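Local coordinates for protein UDP-galactopyranose mutase (Deinococcus radiodurans, PDB 3HDQ) that probably catalyses the interconversion of UDP-galactopyranose and UDP-galactofuranose with the help of a bound FAD, at residues D73-L78 with H281-T286; D127-L132 with F140-F145; E144-V149 with R169-K174; A263-C268 with D354-V359. One frame throughout, in Å; residues are numbered along the deposited sequence.

Contact 1: residues D73-L78 with H281-T286; sequences DDAGVL and HETHDT
A type I beta turn from Asp73 to Gly76 brings Asp73 and Ala75 against Thr283, near the end of strand 274-284. The turn lies between strands 71-72 and 78-79. Gly76 has positive phi, and Asp73 N bonds Val77 O, which fits a type I turn followed by a G1 beta bulge. The Asp73 CG sits between its backbone N and carbonyl carbon (chi1 65°), which folds the carboxylate back toward the amides of the turn. Asp73 OD1 accepts a hydrogen bond from Val77 N at 2.8 Å, nearly straight at 163°. This donor comes from above the carboxylate plane. Ala75 N makes a weak second bond to Asp73 OD1 at 2.9 Å. The other oxygen, Asp73 OD2, stands 3.7 Å from Thr283 OG1, and Ser321 OG hydrogen-bonds to both. A water also joins the two sides: it lies 2.7 Å from Thr283 OG1 and weakly accepts from Ala75 N at 3.3 Å. Beside this polar link, the methyls Ala75 CB and Thr283 CG2 touch at 3.9 Å. Asp74, at the turn, forms a salt bridge with Arg224 of the second subunit. With an alanine at Asp73, the amide of Val77 would probably lose its acceptor and Ser321 one of its partners. The turn therefore meets the sheet edge mainly through shared polar partners, a serine and a water, with little apolar packing.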
# COMPACT_ATOMS: atom_id res chain seq x y z
N ASP A 73 8.12 -0.22 -6.87
CA ASP A 73 9.46 -0.11 -6.29
C ASP A 73 10.01 1.32 -6.31
O ASP A 73 9.30 2.25 -6.70
CB ASP A 73 10.44 -1.08 -6.97
CG ASP A 73 10.69 -0.75 -8.44
OD1 ASP A 73 10.40 0.38 -8.92
OD2 ASP A 73 11.20 -1.64 -9.13
N ASP A 74 11.26 1.49 -5.91
CA ASP A 74 11.85 2.83 -5.82
C ASP A 74 11.79 3.58 -7.16
O ASP A 74 11.69 4.81 -7.19
CB ASP A 74 13.30 2.77 -5.33
CG ASP A 74 13.39 2.47 -3.84
OD1 ASP A 74 12.33 2.36 -3.18
OD2 ASP A 74 14.52 2.37 -3.32
N ALA A 75 11.84 2.83 -8.26
CA ALA A 75 11.86 3.43 -9.59
C ALA A 75 10.46 3.66 -10.16
O ALA A 75 10.32 4.22 -11.25
CB ALA A 75 12.68 2.58 -10.55
N GLY A 76 9.44 3.21 -9.45
CA GLY A 76 8.07 3.32 -9.93
C GLY A 76 7.63 2.17 -10.82
O GLY A 76 6.69 2.31 -11.60
N VAL A 77 8.30 1.02 -10.72
CA VAL A 77 7.89 -0.16 -11.47
C VAL A 77 7.07 -1.10 -10.58
O VAL A 77 7.46 -1.42 -9.47
CB VAL A 77 9.11 -0.92 -12.06
CG1 VAL A 77 8.65 -2.17 -12.83
CG2 VAL A 77 9.93 -0.01 -12.96
N LEU A 78 5.91 -1.52 -11.08
CA LEU A 78 5.08 -2.50 -10.37
C LEU A 78 5.76 -3.86 -10.34
O LEU A 78 6.02 -4.44 -11.38
CB LEU A 78 3.72 -2.61 -11.07
CG LEU A 78 2.66 -3.52 -10.44
CD1 LEU A 78 2.30 -3.05 -9.02
CD2 LEU A 78 1.43 -3.57 -11.32
N HIS A 281 16.28 -8.34 -6.24
CA HIS A 281 15.63 -7.39 -7.15
C HIS A 281 16.62 -6.42 -7.77
O HIS A 281 17.53 -5.93 -7.10
CB HIS A 281 14.54 -6.62 -6.40
CG HIS A 281 13.38 -7.48 -5.99
ND1 HIS A 281 12.28 -7.69 -6.80
CD2 HIS A 281 13.15 -8.18 -4.85
CE1 HIS A 281 11.42 -8.48 -6.18
NE2 HIS A 281 11.93 -8.80 -4.99
N GLU A 282 16.45 -6.13 -9.06
CA GLU A 282 17.31 -5.17 -9.75
C GLU A 282 16.49 -4.28 -10.67
O GLU A 282 15.48 -4.71 -11.23
CB GLU A 282 18.41 -5.87 -10.55
CG GLU A 282 19.46 -6.60 -9.70
CD GLU A 282 20.46 -7.40 -10.53
OE1 GLU A 282 20.64 -7.07 -11.73
OE2 GLU A 282 21.08 -8.35 -9.99
N THR A 283 16.93 -3.04 -10.84
CA THR A 283 16.33 -2.16 -11.82
C THR A 283 17.40 -1.73 -12.81
O THR A 283 18.49 -1.31 -12.42
CB THR A 283 15.71 -0.91 -11.18
OG1 THR A 283 14.70 -1.31 -10.24
CG2 THR A 283 15.10 0.00 -12.25
N HIS A 284 17.10 -1.84 -14.10
CA HIS A 284 18.06 -1.55 -15.14
C HIS A 284 17.55 -0.41 -15.98
O HIS A 284 16.34 -0.26 -16.18
CB HIS A 284 18.29 -2.78 -16.01
CG HIS A 284 19.01 -3.88 -15.30
ND1 HIS A 284 18.36 -4.95 -14.72
CD2 HIS A 284 20.33 -4.06 -15.05
CE1 HIS A 284 19.25 -5.75 -14.16
NE2 HIS A 284 20.45 -5.23 -14.35
N ASP A 285 18.47 0.40 -16.48
CA ASP A 285 18.10 1.57 -17.27
C ASP A 285 17.93 1.22 -18.75
O ASP A 285 18.68 1.70 -19.60
CB ASP A 285 19.12 2.69 -17.07
CG ASP A 285 18.57 4.06 -17.43
OD1 ASP A 285 17.41 4.36 -17.08
OD2 ASP A 285 19.32 4.84 -18.06
N THR A 286 16.95 0.37 -19.04
CA THR A 286 16.52 0.05 -20.39
C THR A 286 15.06 -0.32 -20.32
O THR A 286 14.56 -0.68 -19.25
CB THR A 286 17.18 -1.23 -20.94
OG1 THR A 286 18.38 -1.51 -20.22
CG2 THR A 286 17.46 -1.10 -22.44
O HOH W 1 13.87 0.27 -8.15

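Contact 2: residues D127-L132 with F140-F145; sequences DTVNRL and FQVEEF
Val129 on helix 126-133 faces helix 139-149 with both of its methyls, and each finds a different partner. Its CG1 is anti to the backbone N (chi1 176°) and turns to the ring of Phe145, where Val129 CG1 lies 4.0 Å from Phe145 CE2. The approach to the ring is oblique. The second methyl, Val129 CG2, meets Val142 CG2 at 4.1 Å. The Phe145 side chain is also extended from its helix (chi1 175°), which carries the ring across to the neighbouring helix. Val142 and Phe145 are three residues apart and point the same way, one turn after the other. Val129 thus bears on two successive turns of the partner helix. No hydrogen bond crosses between the segments, and both valines are buried. Around them, Leu126 packs on Val142, and Tyr133 and Leu137 pack on Phe145. The pattern is apolar helix-helix packing between two short helices that follow each other in the chain. They lie beside helix 159-184, which carries the UDP-binding Phe175, and so belong to the helical part of the mutase that flanks the substrate site.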
# COMPACT_ATOMS: atom_id res chain seq x y z
N ASP A 127 9.20 -27.57 -31.18
CA ASP A 127 10.25 -26.60 -31.51
C ASP A 127 11.45 -26.78 -30.60
O ASP A 127 12.60 -26.62 -31.04
CB ASP A 127 9.73 -25.15 -31.41
CG ASP A 127 8.59 -24.86 -32.38
OD1 ASP A 127 8.70 -25.23 -33.56
OD2 ASP A 127 7.59 -24.25 -31.96
N THR A 128 11.20 -27.09 -29.33
CA THR A 128 12.29 -27.33 -28.39
C THR A 128 13.21 -28.46 -28.88
O THR A 128 14.44 -28.33 -28.87
CB THR A 128 11.78 -27.72 -26.99
OG1 THR A 128 10.88 -26.71 -26.50
CG2 THR A 128 12.95 -27.84 -26.03
N VAL A 129 12.61 -29.57 -29.27
CA VAL A 129 13.37 -30.72 -29.76
C VAL A 129 14.09 -30.39 -31.09
O VAL A 129 15.29 -30.60 -31.22
CB VAL A 129 12.46 -31.95 -29.92
CG1 VAL A 129 13.23 -33.12 -30.53
CG2 VAL A 129 11.86 -32.33 -28.57
N ASN A 130 13.35 -29.88 -32.07
CA ASN A 130 13.97 -29.51 -33.33
C ASN A 130 15.15 -28.56 -33.12
O ASN A 130 16.22 -28.78 -33.67
CB ASN A 130 12.92 -28.93 -34.29
CG ASN A 130 12.03 -30.01 -34.91
OD1 ASN A 130 12.40 -31.18 -34.94
ND2 ASN A 130 10.87 -29.61 -35.41
N ARG A 131 14.97 -27.53 -32.31
CA ARG A 131 16.01 -26.53 -32.16
C ARG A 131 17.22 -27.07 -31.41
O ARG A 131 18.36 -26.70 -31.72
CB ARG A 131 15.47 -25.25 -31.51
CG ARG A 131 14.49 -24.46 -32.41
CD ARG A 131 13.98 -23.19 -31.73
NE ARG A 131 15.09 -22.32 -31.37
CZ ARG A 131 15.05 -21.37 -30.44
NH1 ARG A 131 13.93 -21.14 -29.75
NH2 ARG A 131 16.13 -20.65 -30.19
N LEU A 132 16.97 -27.95 -30.45
CA LEU A 132 18.05 -28.47 -29.61
C LEU A 132 18.98 -29.40 -30.39
O LEU A 132 20.20 -29.29 -30.28
CB LEU A 132 17.49 -29.21 -28.38
CG LEU A 132 18.56 -29.71 -27.39
CD1 LEU A 132 19.27 -28.55 -26.72
CD2 LEU A 132 17.97 -30.64 -26.34
N PHE A 140 3.78 -35.41 -35.73
CA PHE A 140 3.56 -36.86 -35.78
C PHE A 140 4.85 -37.64 -35.52
O PHE A 140 4.83 -38.70 -34.90
CB PHE A 140 2.88 -37.24 -37.09
CG PHE A 140 1.65 -36.42 -37.36
CD1 PHE A 140 0.44 -36.74 -36.76
CD2 PHE A 140 1.72 -35.29 -38.16
CE1 PHE A 140 -0.69 -35.97 -36.99
CE2 PHE A 140 0.59 -34.51 -38.39
CZ PHE A 140 -0.61 -34.85 -37.81
N GLN A 141 5.97 -37.08 -35.93
CA GLN A 141 7.24 -37.78 -35.74
C GLN A 141 7.83 -37.61 -34.34
O GLN A 141 8.47 -38.53 -33.82
CB GLN A 141 8.25 -37.36 -36.79
CG GLN A 141 7.89 -37.80 -38.18
CD GLN A 141 8.68 -37.02 -39.21
OE1 GLN A 141 8.96 -35.83 -39.03
NE2 GLN A 141 9.04 -37.68 -40.29
N VAL A 142 7.62 -36.45 -33.72
CA VAL A 142 8.23 -36.22 -32.42
C VAL A 142 7.64 -37.16 -31.35
O VAL A 142 8.33 -37.54 -30.41
CB VAL A 142 8.15 -34.74 -31.98
CG1 VAL A 142 6.74 -34.40 -31.51
CG2 VAL A 142 9.18 -34.47 -30.89
N GLU A 143 6.38 -37.54 -31.52
CA GLU A 143 5.79 -38.54 -30.64
C GLU A 143 6.54 -39.86 -30.75
O GLU A 143 6.89 -40.49 -29.75
CB GLU A 143 4.32 -38.76 -30.98
CG GLU A 143 3.62 -39.65 -29.99
CD GLU A 143 2.21 -39.20 -29.72
OE1 GLU A 143 1.40 -39.20 -30.68
OE2 GLU A 143 1.90 -38.85 -28.57
N GLU A 144 6.80 -40.27 -31.99
CA GLU A 144 7.53 -41.51 -32.23
C GLU A 144 8.94 -41.37 -31.67
O GLU A 144 9.46 -42.28 -31.02
CB GLU A 144 7.52 -41.83 -33.72
CG GLU A 144 6.20 -41.44 -34.39
CD GLU A 144 6.06 -41.95 -35.82
OE1 GLU A 144 5.83 -43.17 -35.99
OE2 GLU A 144 6.16 -41.13 -36.76
N PHE A 145 9.55 -40.22 -31.91
CA PHE A 145 10.85 -39.91 -31.35
C PHE A 145 10.85 -40.06 -29.83
O PHE A 145 11.72 -40.74 -29.28
CB PHE A 145 11.29 -38.49 -31.73
CG PHE A 145 12.57 -38.06 -31.07
CD1 PHE A 145 13.79 -38.45 -31.59
CD2 PHE A 145 12.55 -37.29 -29.92
CE1 PHE A 145 14.97 -38.07 -30.99
CE2 PHE A 145 13.73 -36.90 -29.31
CZ PHE A 145 14.94 -37.28 -29.85

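Contact 3: residues E144-V149 with R169-K174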
# COMPACT_ATOMS: atom_id res chain seq x y z
N GLU A 144 6.80 -40.27 -31.99
CA GLU A 144 7.53 -41.51 -32.23
C GLU A 144 8.94 -41.37 -31.67
O GLU A 144 9.46 -42.28 -31.02
CB GLU A 144 7.52 -41.83 -33.72
CG GLU A 144 6.20 -41.44 -34.39
CD GLU A 144 6.06 -41.95 -35.82
OE1 GLU A 144 5.83 -43.17 -35.99
OE2 GLU A 144 6.16 -41.13 -36.76
N PHE A 145 9.55 -40.22 -31.91
CA PHE A 145 10.85 -39.91 -31.35
C PHE A 145 10.85 -40.06 -29.83
O PHE A 145 11.72 -40.74 -29.28
CB PHE A 145 11.29 -38.49 -31.73
CG PHE A 145 12.57 -38.06 -31.07
CD1 PHE A 145 13.79 -38.45 -31.59
CD2 PHE A 145 12.55 -37.29 -29.92
CE1 PHE A 145 14.97 -38.07 -30.99
CE2 PHE A 145 13.73 -36.90 -29.31
CZ PHE A 145 14.94 -37.28 -29.85
N PHE A 146 9.90 -39.43 -29.15
CA PHE A 146 9.79 -39.54 -27.68
C PHE A 146 9.66 -41.01 -27.25
O PHE A 146 10.35 -41.47 -26.33
CB PHE A 146 8.59 -38.74 -27.14
CG PHE A 146 8.84 -37.26 -27.03
CD1 PHE A 146 10.12 -36.76 -26.81
CD2 PHE A 146 7.78 -36.36 -27.11
CE1 PHE A 146 10.35 -35.39 -26.70
CE2 PHE A 146 8.00 -34.98 -26.99
CZ PHE A 146 9.28 -34.51 -26.79
N ALA A 147 8.78 -41.74 -27.93
CA ALA A 147 8.60 -43.17 -27.71
C ALA A 147 9.93 -43.92 -27.77
O ALA A 147 10.17 -44.83 -26.98
CB ALA A 147 7.62 -43.74 -28.74
N SER A 148 10.79 -43.52 -28.70
CA SER A 148 12.05 -44.22 -28.94
C SER A 148 13.15 -43.95 -27.92
O SER A 148 14.14 -44.68 -27.87
CB SER A 148 12.57 -43.91 -30.35
OG SER A 148 13.42 -42.76 -30.35
N VAL A 149 13.02 -42.90 -27.11
CA VAL A 149 14.04 -42.63 -26.09
C VAL A 149 13.50 -42.86 -24.68
O VAL A 149 14.27 -42.98 -23.72
CB VAL A 149 14.63 -41.20 -26.19
CG1 VAL A 149 15.47 -41.04 -27.47
CG2 VAL A 149 13.53 -40.15 -26.12
N ARG A 169 16.18 -39.87 -21.12
CA ARG A 169 17.21 -39.51 -20.16
C ARG A 169 17.99 -38.22 -20.52
O ARG A 169 18.39 -37.47 -19.64
CB ARG A 169 18.15 -40.70 -19.99
CG ARG A 169 19.30 -40.49 -19.04
CD ARG A 169 18.85 -40.46 -17.60
NE ARG A 169 17.95 -41.56 -17.23
CZ ARG A 169 17.56 -41.80 -15.99
NH1 ARG A 169 18.00 -41.03 -15.00
NH2 ARG A 169 16.72 -42.79 -15.72
N ASP A 170 18.21 -37.97 -21.80
CA ASP A 170 18.93 -36.75 -22.19
C ASP A 170 18.11 -35.47 -21.96
O ASP A 170 18.61 -34.48 -21.43
CB ASP A 170 19.40 -36.82 -23.65
CG ASP A 170 20.38 -35.72 -23.99
OD1 ASP A 170 20.21 -35.06 -25.03
OD2 ASP A 170 21.31 -35.51 -23.19
N LEU A 171 16.85 -35.49 -22.38
CA LEU A 171 15.99 -34.33 -22.20
C LEU A 171 15.75 -34.08 -20.71
O LEU A 171 15.68 -32.93 -20.26
CB LEU A 171 14.68 -34.52 -22.96
CG LEU A 171 14.87 -34.40 -24.47
CD1 LEU A 171 13.58 -34.76 -25.20
CD2 LEU A 171 15.36 -32.97 -24.83
N TYR A 172 15.66 -35.18 -19.96
CA TYR A 172 15.56 -35.13 -18.51
C TYR A 172 16.79 -34.46 -17.89
O TYR A 172 16.66 -33.62 -17.00
CB TYR A 172 15.39 -36.54 -17.95
CG TYR A 172 15.59 -36.66 -16.46
CD1 TYR A 172 14.58 -36.33 -15.57
CD2 TYR A 172 16.80 -37.11 -15.93
CE1 TYR A 172 14.75 -36.44 -14.20
CE2 TYR A 172 16.98 -37.23 -14.56
CZ TYR A 172 15.95 -36.88 -13.70
OH TYR A 172 16.11 -36.99 -12.35
N ASN A 173 17.98 -34.84 -18.34
CA ASN A 173 19.20 -34.26 -17.78
C ASN A 173 19.34 -32.79 -18.16
O ASN A 173 19.92 -32.00 -17.41
CB ASN A 173 20.45 -35.01 -18.24
CG ASN A 173 20.53 -36.43 -17.69
OD1 ASN A 173 19.93 -36.77 -16.67
ND2 ASN A 173 21.30 -37.26 -18.37
N LYS A 174 18.79 -32.42 -19.32
CA LYS A 174 18.98 -31.08 -19.84
C LYS A 174 18.00 -30.03 -19.31
O LYS A 174 18.38 -28.87 -19.14
CB LYS A 174 18.99 -31.09 -21.38
CG LYS A 174 20.40 -31.15 -21.91
CD LYS A 174 20.51 -31.68 -23.32
CE LYS A 174 21.99 -31.80 -23.70
NZ LYS A 174 22.25 -32.93 -24.64
O HOH W 2 16.39 -42.36 -22.66
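The carbonyl oxygen of Phe145, on the helix that packs against Leu171, is held by several donors one turn further on. Ser148 OG gives Phe145 O a hydrogen bond of 2.8 Å, in the carbonyl plane and on a lone pair, with a C=O to donor angle of 130°. The backbone amides of Ser148 and Val149 add weak bonds to the same oxygen. Across the contact the main touch is apolar. Leu171 CD1 comes to the edge of the Phe146 ring, near its plane, 3.6 Å from Phe146 CE1. The two side chains cross at about a right angle. In Leu171 the CG lies beside the backbone N (chi1 -72°), and CD1 extends the chain from there to the ring. Val129 and Val167 also pack on Phe146, while Leu132 and Tyr133 pack on Leu171. At the other end, a water accepts from Arg169 N at 2.9 Å; it also lies close to Val149 O, but that distance is too short to be trusted. Helix 159-184 is kinked here, and Arg169 N makes no bond to the preceding turn, so the water supplies an acceptor. The Arg169 guanidinium forms salt bridges with Glu160 and Glu151. One turn along, Lys174 NZ meets the syn lone pair of Asp170 OD1 at 3.0 Å in a salt bridge, and Tyr133 OH bonds to that same oxygen. Apolar packing thus joins the two helices next to the UDP-binding Phe175, which Leu171 adjoins, while Asp170 and Arg169 at its border each have oppositely charged partners.

Contact 4: residues A263-C268 with D354-V359; sequences AFFDFC and DAAQDV
Phe264 and Val359 come from opposite directions, and their first torsions bring them together. The Phe264 CG is anti to its backbone N (chi1 -176°), which sends the ring outward with CZ leading. In Val359, CG1 is likewise anti to N (chi1 -175°) and CG2 is anti to the carbonyl carbon. Both methyls reach the end of the ring: Phe264 CZ is 4.0 Å from Val359 CG1 and 4.0 Å from Val359 CG2. The approach is oblique to the ring. The ring edge of Phe265 reaches Ala356, whose CB lies near the ring plane, 4.5 Å from Phe265 CZ. The two phenylalanines also pack on each other. Phe264 CD2 stands 3.5 Å above the plane of the Phe265 ring, over its centre. They sit where helix 261-264 ends in a Schellman motif. Asp266, with positive phi, is its C-prime residue, and Asp266 N bonds Ala263 O at 3.1 Å. The partner segment runs from the end of helix 340-355 into strand 359-361, the outermost strand on one side of the parallel Rossmann-type sheet within this chain. The contact therefore joins a helix end to that sheet edge. Phe361 of the same strand meets the Phe264 ring edge-to-face, and Tyr257 also meets this ring. Tyr349 and Leu352 of helix 340-355 pack against Phe265. The Phe264 side chain also lies close to that of Tyr243, an FAD-binding residue.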
# COMPACT_ATOMS: atom_id res chain seq x y z
N ALA A 263 4.25 -25.42 12.81
CA ALA A 263 4.40 -24.33 13.77
C ALA A 263 3.17 -24.16 14.64
O ALA A 263 3.28 -23.82 15.81
CB ALA A 263 4.72 -23.01 13.06
N PHE A 264 1.99 -24.38 14.07
CA PHE A 264 0.77 -24.23 14.84
C PHE A 264 0.78 -25.18 16.03
O PHE A 264 0.31 -24.85 17.11
CB PHE A 264 -0.46 -24.47 13.97
CG PHE A 264 -1.75 -24.23 14.68
CD1 PHE A 264 -2.32 -22.96 14.69
CD2 PHE A 264 -2.40 -25.25 15.34
CE1 PHE A 264 -3.51 -22.73 15.34
CE2 PHE A 264 -3.59 -25.03 15.99
CZ PHE A 264 -4.15 -23.76 16.00
N PHE A 265 1.34 -26.37 15.81
CA PHE A 265 1.38 -27.38 16.84
C PHE A 265 2.78 -27.48 17.45
O PHE A 265 3.23 -28.56 17.84
CB PHE A 265 0.89 -28.72 16.28
CG PHE A 265 -0.57 -28.73 15.89
CD1 PHE A 265 -0.95 -28.73 14.56
CD2 PHE A 265 -1.56 -28.73 16.87
CE1 PHE A 265 -2.29 -28.73 14.20
CE2 PHE A 265 -2.91 -28.74 16.51
CZ PHE A 265 -3.27 -28.74 15.18
N ASP A 266 3.46 -26.35 17.52
CA ASP A 266 4.74 -26.24 18.23
C ASP A 266 5.78 -27.28 17.80
O ASP A 266 6.57 -27.74 18.62
CB ASP A 266 4.53 -26.31 19.75
CG ASP A 266 3.75 -25.12 20.30
OD1 ASP A 266 3.86 -24.00 19.75
OD2 ASP A 266 3.03 -25.30 21.31
N PHE A 267 5.76 -27.66 16.52
CA PHE A 267 6.72 -28.63 15.99
C PHE A 267 6.79 -29.89 16.86
O PHE A 267 7.84 -30.52 16.97
CB PHE A 267 8.10 -27.97 15.85
CG PHE A 267 8.06 -26.61 15.19
CD1 PHE A 267 7.99 -26.49 13.81
CD2 PHE A 267 8.07 -25.45 15.96
CE1 PHE A 267 7.95 -25.24 13.20
CE2 PHE A 267 8.03 -24.20 15.37
CZ PHE A 267 7.97 -24.09 13.98
N CYS A 268 5.67 -30.25 17.46
CA CYS A 268 5.60 -31.39 18.38
C CYS A 268 5.99 -32.73 17.74
O CYS A 268 6.27 -33.69 18.44
CB CYS A 268 4.23 -31.48 19.06
SG CYS A 268 2.85 -32.02 18.02
N ASP A 354 -7.32 -32.01 12.18
CA ASP A 354 -8.69 -32.50 12.04
C ASP A 354 -9.38 -32.58 13.40
O ASP A 354 -10.61 -32.53 13.49
CB ASP A 354 -8.73 -33.89 11.39
CG ASP A 354 -8.35 -33.87 9.91
OD1 ASP A 354 -8.06 -34.96 9.38
OD2 ASP A 354 -8.35 -32.78 9.28
N ALA A 355 -8.58 -32.72 14.45
CA ALA A 355 -9.12 -32.89 15.78
C ALA A 355 -9.28 -31.56 16.51
O ALA A 355 -10.07 -31.46 17.45
CB ALA A 355 -8.24 -33.83 16.58
N ALA A 356 -8.54 -30.53 16.09
CA ALA A 356 -8.61 -29.24 16.76
C ALA A 356 -10.03 -28.69 16.63
O ALA A 356 -10.54 -28.46 15.53
CB ALA A 356 -7.60 -28.27 16.18
N GLN A 357 -10.66 -28.50 17.78
CA GLN A 357 -12.09 -28.23 17.79
C GLN A 357 -12.49 -27.02 16.94
O GLN A 357 -13.17 -27.15 15.92
CB GLN A 357 -12.60 -28.10 19.24
CG GLN A 357 -12.28 -29.33 20.08
CD GLN A 357 -13.08 -29.40 21.38
OE1 GLN A 357 -13.53 -28.38 21.90
NE2 GLN A 357 -13.24 -30.61 21.90
N ASP A 358 -12.04 -25.84 17.36
CA ASP A 358 -12.50 -24.61 16.72
C ASP A 358 -11.48 -23.97 15.78
O ASP A 358 -11.36 -22.75 15.73
CB ASP A 358 -12.94 -23.61 17.78
CG ASP A 358 -14.31 -23.93 18.34
OD1 ASP A 358 -14.37 -24.44 19.48
OD2 ASP A 358 -15.31 -23.68 17.62
N VAL A 359 -10.75 -24.80 15.05
CA VAL A 359 -9.78 -24.30 14.09
C VAL A 359 -9.95 -25.02 12.76
O VAL A 359 -10.01 -26.25 12.71
CB VAL A 359 -8.33 -24.50 14.59
CG1 VAL A 359 -7.35 -23.86 13.63
CG2 VAL A 359 -8.17 -23.89 15.96

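In the fold
Contacts 2 and 3 are neighbours, with centres about 10 Å apart. They share helix 139-149, including Glu144 and Phe145, and touch through Val129 with Phe146 and Leu132 with Leu171. Together they tie helices 126-133, 139-149 and 159-184, close in sequence, into one packed group beside the UDP site. Along the chain both are nested in the loop closed by contact 1, whose centre is about 40 Å away at the edge of the mixed sheet. Contact 4 lies at the edge of the parallel, FAD-binding sheet, its centre about 50 Å from that of contact 2, across the chain's centre. Its segments alternate with those of contact 1, and these two contacts bring distant parts of the chain together.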